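Local coordinates for protein putative nucleoside-diphosphate-sugar epimerase (Staphylococcus aureus subsp. aureus, PDB 3E48) that is of unknown function but probably binds a dinucleotide cofactor through a Rossmann-type fold and may act on nucleotide-sugar-like substrates, at residues F103-D109 / T136-M142; G167-Y171 / L255-S259. All blocks are in the same frame, centred on the assembly; numbering follows the deposited sequence.

Contact 1. Residues F103-D109 / T136-M142; sequences FIGYYAD and TYVRMAM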
loop_
_atom_site.group_PDB
_atom_site.type_symbol
_atom_site.label_atom_id
_atom_site.label_comp_id
_atom_site.label_asym_id
_atom_site.label_seq_id
_atom_site.Cartn_x
_atom_site.Cartn_y
_atom_site.Cartn_z
ATOM N N PHE B 103 -12.743 -6.730 5.025
ATOM C CA PHE B 103 -12.466 -5.754 3.971
ATOM C C PHE B 103 -12.347 -6.418 2.608
ATOM O O PHE B 103 -11.564 -7.345 2.434
ATOM C CB PHE B 103 -11.171 -5.001 4.295
ATOM C CG PHE B 103 -10.909 -3.819 3.405
ATOM C CD1 PHE B 103 -11.239 -2.534 3.818
ATOM C CD2 PHE B 103 -10.330 -3.990 2.155
ATOM C CE1 PHE B 103 -10.993 -1.426 2.996
ATOM C CE2 PHE B 103 -10.079 -2.888 1.321
ATOM C CZ PHE B 103 -10.413 -1.607 1.746
ATOM N N ILE B 104 -13.132 -5.942 1.646
ATOM C CA ILE B 104 -13.111 -6.498 0.294
ATOM C C ILE B 104 -12.179 -5.684 -0.606
ATOM O O ILE B 104 -12.577 -4.654 -1.146
ATOM C CB ILE B 104 -14.517 -6.490 -0.334
ATOM C CG1 ILE B 104 -15.513 -7.191 0.600
ATOM C CG2 ILE B 104 -14.473 -7.168 -1.702
ATOM C CD1 ILE B 104 -15.180 -8.632 0.901
ATOM N N GLY B 105 -10.948 -6.161 -0.775
ATOM C CA GLY B 105 -9.986 -5.453 -1.598
ATOM C C GLY B 105 -9.729 -6.089 -2.950
ATOM O O GLY B 105 -10.086 -7.242 -3.182
ATOM N N TYR B 106 -9.099 -5.329 -3.841
ATOM C CA TYR B 106 -8.782 -5.794 -5.192
ATOM C C TYR B 106 -7.370 -6.384 -5.221
ATOM O O TYR B 106 -6.482 -5.890 -4.530
ATOM C CB TYR B 106 -8.895 -4.615 -6.160
ATOM C CG TYR B 106 -8.848 -4.984 -7.623
ATOM C CD1 TYR B 106 -9.620 -6.036 -8.123
ATOM C CD2 TYR B 106 -8.070 -4.252 -8.518
ATOM C CE1 TYR B 106 -9.618 -6.351 -9.477
ATOM C CE2 TYR B 106 -8.064 -4.556 -9.877
ATOM C CZ TYR B 106 -8.842 -5.608 -10.349
ATOM O OH TYR B 106 -8.842 -5.911 -11.688
ATOM N N TYR B 107 -7.157 -7.417 -6.036
ATOM C CA TYR B 107 -5.853 -8.078 -6.098
ATOM C C TYR B 107 -4.698 -7.330 -6.775
ATOM O O TYR B 107 -3.562 -7.795 -6.729
ATOM C CB TYR B 107 -5.983 -9.481 -6.716
ATOM C CG TYR B 107 -6.217 -9.579 -8.219
ATOM C CD1 TYR B 107 -5.893 -10.753 -8.900
ATOM C CD2 TYR B 107 -6.796 -8.541 -8.947
ATOM C CE1 TYR B 107 -6.139 -10.897 -10.267
ATOM C CE2 TYR B 107 -7.050 -8.678 -10.323
ATOM C CZ TYR B 107 -6.716 -9.860 -10.972
ATOM O OH TYR B 107 -6.958 -9.994 -12.325
ATOM N N ALA B 108 -4.974 -6.185 -7.391
ATOM C CA ALA B 108 -3.920 -5.405 -8.052
ATOM C C ALA B 108 -3.353 -4.471 -6.993
ATOM O O ALA B 108 -3.551 -3.254 -7.044
ATOM C CB ALA B 108 -4.508 -4.608 -9.212
ATOM N N ASP B 109 -2.633 -5.055 -6.039
ATOM C CA ASP B 109 -2.109 -4.292 -4.916
ATOM C C ASP B 109 -0.652 -4.522 -4.510
ATOM O O ASP B 109 -0.265 -4.159 -3.399
ATOM C CB ASP B 109 -3.004 -4.545 -3.698
ATOM C CG ASP B 109 -2.969 -5.994 -3.232
ATOM O OD1 ASP B 109 -2.268 -6.825 -3.855
ATOM O OD2 ASP B 109 -3.653 -6.313 -2.232
ATOM N N THR B 136 -10.374 -9.368 8.518
ATOM C CA THR B 136 -10.210 -10.418 7.520
ATOM C C THR B 136 -10.080 -9.661 6.213
ATOM O O THR B 136 -10.981 -8.915 5.834
ATOM C CB THR B 136 -11.456 -11.332 7.480
ATOM O OG1 THR B 136 -11.663 -11.905 8.779
ATOM C CG2 THR B 136 -11.275 -12.455 6.468
ATOM N N TYR B 137 -8.948 -9.826 5.538
ATOM C CA TYR B 137 -8.719 -9.122 4.285
ATOM C C TYR B 137 -8.966 -10.071 3.116
ATOM O O TYR B 137 -8.255 -11.063 2.932
ATOM C CB TYR B 137 -7.292 -8.562 4.265
ATOM C CG TYR B 137 -7.104 -7.434 3.282
ATOM C CD1 TYR B 137 -6.778 -7.688 1.952
ATOM C CD2 TYR B 137 -7.318 -6.110 3.667
ATOM C CE1 TYR B 137 -6.674 -6.650 1.022
ATOM C CE2 TYR B 137 -7.218 -5.064 2.745
ATOM C CZ TYR B 137 -6.898 -5.345 1.427
ATOM O OH TYR B 137 -6.808 -4.329 0.506
ATOM N N VAL B 138 -10.000 -9.764 2.340
ATOM C CA VAL B 138 -10.387 -10.590 1.205
ATOM C C VAL B 138 -10.017 -9.912 -0.102
ATOM O O VAL B 138 -10.557 -8.865 -0.429
ATOM C CB VAL B 138 -11.911 -10.842 1.217
ATOM C CG1 VAL B 138 -12.303 -11.758 0.063
ATOM C CG2 VAL B 138 -12.323 -11.438 2.553
ATOM N N ARG B 139 -9.095 -10.498 -0.855
ATOM C CA ARG B 139 -8.703 -9.903 -2.125
ATOM C C ARG B 139 -9.450 -10.608 -3.252
ATOM O O ARG B 139 -9.574 -11.831 -3.247
ATOM C CB ARG B 139 -7.183 -10.015 -2.303
ATOM C CG ARG B 139 -6.422 -9.159 -1.291
ATOM C CD ARG B 139 -4.938 -9.514 -1.179
ATOM N NE ARG B 139 -4.185 -9.184 -2.384
ATOM C CZ ARG B 139 -3.715 -10.083 -3.241
ATOM N NH1 ARG B 139 -3.920 -11.377 -3.027
ATOM N NH2 ARG B 139 -3.037 -9.687 -4.312
HETATM N N MSE B 140 -9.973 -9.840 -4.199
HETATM C CA MSE B 140 -10.705 -10.439 -5.307
HETATM C C MSE B 140 -10.011 -10.232 -6.648
HETATM O O MSE B 140 -9.297 -9.241 -6.846
HETATM C CB MSE B 140 -12.128 -9.867 -5.365
HETATM C CG MSE B 140 -12.199 -8.395 -5.723
HETATM SE SE MSE B 140 -13.986 -7.646 -5.521
HETATM C CE MSE B 140 -13.475 -5.943 -4.776
ATOM N N ALA B 141 -10.219 -11.180 -7.561
ATOM C CA ALA B 141 -9.650 -11.102 -8.905
ATOM C C ALA B 141 -10.549 -10.184 -9.738
ATOM O O ALA B 141 -11.470 -9.573 -9.198
ATOM C CB ALA B 141 -9.569 -12.499 -9.524
HETATM N N MSE B 142 -10.290 -10.089 -11.042
HETATM C CA MSE B 142 -11.059 -9.209 -11.927
HETATM C C MSE B 142 -12.460 -9.715 -12.299
HETATM O O MSE B 142 -12.626 -10.861 -12.699
HETATM C CB MSE B 142 -10.257 -8.938 -13.210
HETATM C CG MSE B 142 -10.823 -7.821 -14.081
HETATM SE SE MSE B 142 -9.792 -7.514 -15.701
HETATM C CE MSE B 142 -8.155 -6.834 -14.912
HETATM O O HOH W 1 -6.122 -5.247 -1.980
#
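Arg139 and Asp109 form the charged end of this contact, a side-on salt bridge in which NE of Arg139 lies 2.9 Å from OD2 of Asp109 and NH2 of Arg139 lies 3.0 Å from OD1 of Asp109. Both oxygens are met on their syn side, and carboxylate and guanidinium planes differ by just 16°, so two bonds fix the rotation of each group. The arginine reaches the loop through a bend at chi3 (68°) that turns its chain toward Asp109. A water accepts from OH of Tyr137 and donates to OD2 of Asp109 and to the carbonyl O of Tyr106, tying the carboxylate to both strands. Farther back, the Phe103 and Tyr137 rings are nearly parallel (12°) but offset, with little ring area superposed: CD2 of Phe103 meets CE2 of Tyr137 at 3.3 Å. On the other face of the sheet, CG2 of Ile104 presses tightly on the CE methyl of selenomethionine Met140 at 3.5 Å. Just past the end of strand 100-106, the Tyr107 ring receives CA of Ala141 over its centre in a CH-pi contact, 3.5 Å from the centroid. Parallel pairing from Phe103-Tyr137 to Tyr106-Met140 uses five backbone hydrogen bonds, first Phe103 N to Thr136 O, last Tyr107 N to Met140 O, donors alternating between strands. Gln257 accepts from NH2 of Arg139 as a second partner, and Asp109 O bonds Arg126 of the second subunit. The two strands belong to a beta-alpha-beta unit whose connecting helix, 118-131, packs on Phe103 and Tyr106; strand 68-71 pairs with 100-106, while 168-172 and 194-203 pair with 134-143, placing the contact inside the Rossmann-type sheet.

Contact 2. Residues G167-Y171 / L255-S259; sequences GRINY and LDQES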
loop_
_atom_site.group_PDB
_atom_site.type_symbol
_atom_site.label_atom_id
_atom_site.label_comp_id
_atom_site.label_asym_id
_atom_site.label_seq_id
_atom_site.Cartn_x
_atom_site.Cartn_y
_atom_site.Cartn_z
ATOM N N GLY B 167 0.296 -11.145 -21.197
ATOM C CA GLY B 167 0.005 -11.500 -19.819
ATOM C C GLY B 167 -1.279 -12.284 -19.623
ATOM O O GLY B 167 -2.175 -12.274 -20.471
ATOM N N ARG B 168 -1.356 -12.983 -18.496
ATOM C CA ARG B 168 -2.530 -13.769 -18.145
ATOM C C ARG B 168 -3.220 -13.045 -16.993
ATOM O O ARG B 168 -2.572 -12.668 -16.015
ATOM C CB ARG B 168 -2.113 -15.177 -17.714
ATOM C CG ARG B 168 -1.407 -15.972 -18.806
ATOM C CD ARG B 168 -0.840 -17.272 -18.258
ATOM N NE ARG B 168 -1.887 -18.159 -17.763
ATOM C CZ ARG B 168 -2.795 -18.746 -18.535
ATOM N NH1 ARG B 168 -2.788 -18.544 -19.846
ATOM N NH2 ARG B 168 -3.713 -19.537 -17.995
ATOM N N ILE B 169 -4.527 -12.844 -17.116
ATOM C CA ILE B 169 -5.292 -12.152 -16.085
ATOM C C ILE B 169 -6.305 -13.084 -15.445
ATOM O O ILE B 169 -7.054 -13.775 -16.143
ATOM C CB ILE B 169 -6.054 -10.933 -16.668
ATOM C CG1 ILE B 169 -5.066 -9.859 -17.134
ATOM C CG2 ILE B 169 -6.981 -10.334 -15.618
ATOM C CD1 ILE B 169 -5.681 -8.758 -17.957
ATOM N N ASN B 170 -6.338 -13.110 -14.120
ATOM C CA ASN B 170 -7.292 -13.975 -13.454
ATOM C C ASN B 170 -8.628 -13.257 -13.303
ATOM O O ASN B 170 -8.695 -12.110 -12.853
ATOM C CB ASN B 170 -6.765 -14.437 -12.099
ATOM C CG ASN B 170 -7.610 -15.543 -11.508
ATOM O OD1 ASN B 170 -8.631 -15.283 -10.881
ATOM N ND2 ASN B 170 -7.198 -16.788 -11.725
ATOM N N TYR B 171 -9.683 -13.961 -13.709
ATOM C CA TYR B 171 -11.055 -13.462 -13.694
ATOM C C TYR B 171 -11.963 -14.298 -12.808
ATOM O O TYR B 171 -11.741 -15.493 -12.638
ATOM C CB TYR B 171 -11.650 -13.518 -15.098
ATOM C CG TYR B 171 -11.207 -12.437 -16.044
ATOM C CD1 TYR B 171 -11.922 -11.244 -16.143
ATOM C CD2 TYR B 171 -10.109 -12.624 -16.883
ATOM C CE1 TYR B 171 -11.566 -10.266 -17.058
ATOM C CE2 TYR B 171 -9.737 -11.648 -17.804
ATOM C CZ TYR B 171 -10.474 -10.472 -17.886
ATOM O OH TYR B 171 -10.123 -9.503 -18.798
ATOM N N LEU B 255 -1.326 -9.867 -12.623
ATOM C CA LEU B 255 -2.728 -10.229 -12.427
ATOM C C LEU B 255 -2.997 -11.725 -12.572
ATOM O O LEU B 255 -4.151 -12.161 -12.535
ATOM C CB LEU B 255 -3.619 -9.441 -13.398
ATOM C CG LEU B 255 -3.484 -7.913 -13.334
ATOM C CD1 LEU B 255 -4.548 -7.249 -14.202
ATOM C CD2 LEU B 255 -3.622 -7.453 -11.888
ATOM N N ASP B 256 -1.939 -12.515 -12.737
ATOM C CA ASP B 256 -2.091 -13.962 -12.856
ATOM C C ASP B 256 -1.901 -14.524 -11.454
ATOM O O ASP B 256 -0.880 -15.134 -11.137
ATOM C CB ASP B 256 -1.051 -14.538 -13.829
ATOM C CG ASP B 256 -1.182 -16.046 -14.012
ATOM O OD1 ASP B 256 -2.229 -16.622 -13.645
ATOM O OD2 ASP B 256 -0.231 -16.662 -14.537
ATOM N N GLN B 257 -2.904 -14.285 -10.612
ATOM C CA GLN B 257 -2.879 -14.725 -9.224
ATOM C C GLN B 257 -3.975 -15.735 -8.950
ATOM O O GLN B 257 -5.142 -15.504 -9.278
ATOM C CB GLN B 257 -3.091 -13.535 -8.297
ATOM C CG GLN B 257 -2.103 -12.403 -8.480
ATOM C CD GLN B 257 -2.428 -11.258 -7.553
ATOM O OE1 GLN B 257 -2.578 -11.456 -6.345
ATOM N NE2 GLN B 257 -2.532 -10.054 -8.103
ATOM N N GLU B 258 -3.603 -16.848 -8.331
ATOM C CA GLU B 258 -4.572 -17.884 -8.010
ATOM C C GLU B 258 -4.402 -18.404 -6.591
ATOM O O GLU B 258 -3.336 -18.281 -5.991
ATOM C CB GLU B 258 -4.435 -19.053 -8.983
ATOM C CG GLU B 258 -4.544 -18.665 -10.441
ATOM C CD GLU B 258 -4.689 -19.868 -11.343
ATOM O OE1 GLU B 258 -5.781 -20.472 -11.356
ATOM O OE2 GLU B 258 -3.709 -20.214 -12.029
ATOM N N SER B 259 -5.471 -18.992 -6.070
ATOM C CA SER B 259 -5.479 -19.570 -4.739
ATOM C C SER B 259 -6.567 -20.625 -4.707
ATOM O O SER B 259 -7.428 -20.657 -5.584
ATOM C CB SER B 259 -5.784 -18.503 -3.692
ATOM O OG SER B 259 -6.001 -19.094 -2.429
HETATM O O HOH W 2 -7.885 -19.372 -9.983
#
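The backbone of Asn170 meets that of Leu255 through one hydrogen bond, N of Asn170 to O of Leu255 at 2.9 Å, with the donor tilted 35° from the carbonyl plane. The same O takes a weak bond from Gln257 N, which closes an inverse gamma turn centred on Asp256. Beside it, Ile169 and Leu255 point the same way, and CG1 of Ile169 packs on CD1 of Leu255 at 4.0 Å. With CG anti to the backbone N (chi1 -169°), the Asn170 amide packs against the Gln257 carbonyl without a hydrogen bond to it, CG of Asn170 lying 3.3 Å from O of Gln257. Outside the contact, OD1 of Asn170 accepts from Gly199 N and its ND2 bonds Ser201; a water separately bridges ND2 of Asn170 to OE1 of Glu258. Arg168 runs alongside Asp256, but their salt bridge is long, NE of Arg168 standing 3.9 Å from OD2 of Asp256, with the two planes 75° apart. Each has a closer partner, Glu206 for the arginine and Ser201 for the aspartate. The loop between helices 239-251 and 261-266 is thus laid against strand 168-172, which pairs with strands 134-143 and 194-203; helix 204-215 packs on Ile169 and Tyr171.

In the fold
Both segments of contact 1 precede those of contact 2 in the sequence, and the centres of the two contacts lie 13 Å apart. Strands 134-143 and 168-172, one from each contact, are neighbours in the same mixed sheet, so both contacts belong to one continuous framework. They also touch directly: OH of Tyr107 lies 2.8 Å from the carbonyl O of Asn170, a probable but weak hydrogen bond, and the Tyr107 ring packs against Leu255. Contact 1 lies nearer the centre of the chain, within the parallel Rossmann-type part, whereas contact 2 brings in a loop from the C-terminal portion. Together they show how that later chain is joined to the probable cofactor-binding fold.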